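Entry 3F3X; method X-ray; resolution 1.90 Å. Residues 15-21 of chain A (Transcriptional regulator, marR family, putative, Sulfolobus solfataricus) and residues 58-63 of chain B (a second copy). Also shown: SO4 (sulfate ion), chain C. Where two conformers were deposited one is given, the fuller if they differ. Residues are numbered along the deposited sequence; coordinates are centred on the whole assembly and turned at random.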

# COMPACT_ATOMS: atom_id res chain seq x y z
N ALA A 15 -3.89 2.83 2.88
CA ALA A 15 -3.50 3.04 1.50
C ALA A 15 -2.47 4.16 1.39
O ALA A 15 -1.48 4.03 0.67
CB ALA A 15 -4.73 3.38 0.65
N LYS A 16 -2.72 5.26 2.10
CA LYS A 16 -1.83 6.41 2.09
C LYS A 16 -0.48 6.07 2.72
O LYS A 16 0.57 6.44 2.20
CB LYS A 16 -2.45 7.58 2.87
CG LYS A 16 -3.81 8.04 2.35
CD LYS A 16 -4.37 9.13 3.26
CE LYS A 16 -5.76 9.57 2.84
NZ LYS A 16 -6.26 10.65 3.73
N ILE A 17 -0.52 5.37 3.84
CA ILE A 17 0.69 4.98 4.56
C ILE A 17 1.60 4.16 3.64
O ILE A 17 2.81 4.39 3.58
CB ILE A 17 0.37 4.18 5.83
CG1 ILE A 17 -0.43 5.06 6.81
CG2 ILE A 17 1.66 3.70 6.50
CD1 ILE A 17 -0.91 4.35 8.07
N TYR A 18 1.01 3.20 2.93
CA TYR A 18 1.80 2.37 2.03
C TYR A 18 2.45 3.19 0.92
O TYR A 18 3.65 3.11 0.69
CB TYR A 18 0.95 1.28 1.38
CG TYR A 18 1.72 0.52 0.33
CD1 TYR A 18 2.66 -0.44 0.68
CD2 TYR A 18 1.55 0.81 -1.03
CE1 TYR A 18 3.41 -1.11 -0.28
CE2 TYR A 18 2.29 0.14 -2.00
CZ TYR A 18 3.22 -0.81 -1.62
OH TYR A 18 3.94 -1.48 -2.58
N ARG A 19 1.63 3.97 0.20
CA ARG A 19 2.13 4.79 -0.89
C ARG A 19 3.25 5.72 -0.41
O ARG A 19 4.27 5.87 -1.08
CB ARG A 19 1.00 5.63 -1.49
CG ARG A 19 -0.06 4.81 -2.18
CD ARG A 19 -1.19 5.70 -2.64
NE ARG A 19 -2.28 4.94 -3.24
CZ ARG A 19 -3.55 5.33 -3.20
NH1 ARG A 19 -3.88 6.47 -2.60
NH2 ARG A 19 -4.49 4.59 -3.77
N GLY A 20 3.04 6.34 0.74
CA GLY A 20 4.05 7.24 1.26
C GLY A 20 5.30 6.52 1.74
O GLY A 20 6.42 6.90 1.39
N SER A 21 5.12 5.46 2.53
CA SER A 21 6.26 4.72 3.05
C SER A 21 7.06 3.96 2.00
O SER A 21 8.29 3.93 2.06
CB SER A 21 5.81 3.76 4.15
OG SER A 21 5.07 2.68 3.60
N ASN B 58 -1.14 15.30 -3.27
CA ASN B 58 -0.66 15.46 -1.91
C ASN B 58 -1.45 14.65 -0.88
O ASN B 58 -0.88 14.00 -0.01
CB ASN B 58 -0.73 16.94 -1.53
CG ASN B 58 0.59 17.48 -1.05
OD1 ASN B 58 1.00 17.23 0.09
ND2 ASN B 58 1.28 18.22 -1.91
N ARG B 59 -2.77 14.71 -0.99
CA ARG B 59 -3.63 14.01 -0.06
C ARG B 59 -3.58 12.50 -0.23
O ARG B 59 -3.62 11.77 0.76
CB ARG B 59 -5.07 14.51 -0.21
CG ARG B 59 -6.11 13.82 0.68
CD ARG B 59 -7.42 14.60 0.68
NE ARG B 59 -8.56 13.82 1.16
CZ ARG B 59 -9.78 14.31 1.32
NH1 ARG B 59 -10.02 15.60 1.06
NH2 ARG B 59 -10.77 13.52 1.71
N TYR B 60 -3.47 12.04 -1.46
CA TYR B 60 -3.46 10.60 -1.70
C TYR B 60 -2.10 9.97 -1.97
O TYR B 60 -2.00 8.79 -2.30
CB TYR B 60 -4.44 10.27 -2.82
CG TYR B 60 -5.85 10.63 -2.40
CD1 TYR B 60 -6.51 11.74 -2.95
CD2 TYR B 60 -6.48 9.94 -1.36
CE1 TYR B 60 -7.76 12.14 -2.46
CE2 TYR B 60 -7.72 10.34 -0.87
CZ TYR B 60 -8.36 11.44 -1.42
OH TYR B 60 -9.58 11.84 -0.92
N PHE B 61 -1.05 10.77 -1.81
CA PHE B 61 0.32 10.30 -2.02
C PHE B 61 0.57 9.61 -3.36
O PHE B 61 1.16 8.53 -3.41
CB PHE B 61 0.73 9.36 -0.88
CG PHE B 61 0.85 10.04 0.45
CD1 PHE B 61 -0.28 10.41 1.17
CD2 PHE B 61 2.10 10.32 1.00
CE1 PHE B 61 -0.18 11.05 2.40
CE2 PHE B 61 2.22 10.96 2.24
CZ PHE B 61 1.08 11.32 2.94
N VAL B 62 0.12 10.23 -4.44
CA VAL B 62 0.35 9.70 -5.77
C VAL B 62 0.97 10.84 -6.56
O VAL B 62 0.89 12.00 -6.17
CB VAL B 62 -0.96 9.24 -6.45
CG1 VAL B 62 -1.55 8.04 -5.71
CG2 VAL B 62 -1.96 10.37 -6.47
N THR B 63 1.62 10.50 -7.67
CA THR B 63 2.25 11.51 -8.51
C THR B 63 1.19 12.35 -9.21
O THR B 63 0.05 11.92 -9.36
CB THR B 63 3.13 10.84 -9.57
OG1 THR B 63 2.30 10.06 -10.44
CG2 THR B 63 4.16 9.93 -8.92
S SO4 C . -9.68 10.29 2.40
O1 SO4 C . -9.18 8.91 2.24
O2 SO4 C . -10.51 10.66 1.25
O3 SO4 C . -8.53 11.22 2.50
O4 SO4 C . -10.49 10.36 3.63

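A helix of chain A packs against the end region of a helix in chain B and the loop that follows. Three residues of the chain A stretch, K16(A), R19(A) and G20(A), make the contact. R19(A) and G20(A) follow K16(A) by three and four positions, so one side of the helix carries them all.

R19(A) points its CA-to-CB bond toward chain B. Its chi1 is m and its chi2 and chi3 are t, so the chain runs out extended. This brings NH1 to 3.0 Å from the backbone O of Y60(B), where it donates a hydrogen bond with an N-H...O angle of 146°. It is the only hydrogen bond between the two stretches. The acceptor lies near the guanidinium plane, at its edge, where the N-H groups point. CG1 of V62(B) covers one face of the same group. The aliphatic part of R19(A) also packs: its CD is 3.9 Å from CG1 of V62(B), and its CB is 3.5 Å from O of F61(B).

F61(B) is the first residue after the helix to leave helical phi/psi. Its phi is positive, at 52°. Its CA-to-CB bond points toward chain A, and with chi1 m the ring reaches K16(A) and G20(A). CA of G20(A) is 3.7 Å from CD2 of F61(B). The absence of a side chain matters here, because an ideal CB on G20(A) would sit 3.0 Å from that CD2, a clash. The backbone O of K16(A) lies over one face of the ring. That oxygen also accepts the helical hydrogen bond from N of G20(A), at 2.9 Å. CB of K16(A) is 4.0 Å from CD1 of F61(B).

The CA-to-CB bond of K16(A) points sideways to the chain B stretch. Two conformers were deposited; the one given has chi1 m and then three t angles. This straight chain passes chain B, with CE 3.7 Å from O of R59(B), and carries NZ to the sulfate. NZ donates to O3 of the sulfate at 2.6 Å.

R59(B) meets the same ion with a side chain that is t from chi1 to chi3. Its CA-to-CB bond points away from chain A. Its NE donates to sulfate O3 and its NH2 to sulfate O2, both at 2.9 Å. The OH of Y60(B), whose chi1 is m, donates to sulfate O2 at 2.6 Å. The ion, probably from the crystallisation liquor, thus links side chains of both copies. Its negative charge suits the lysine and arginine gathered around it.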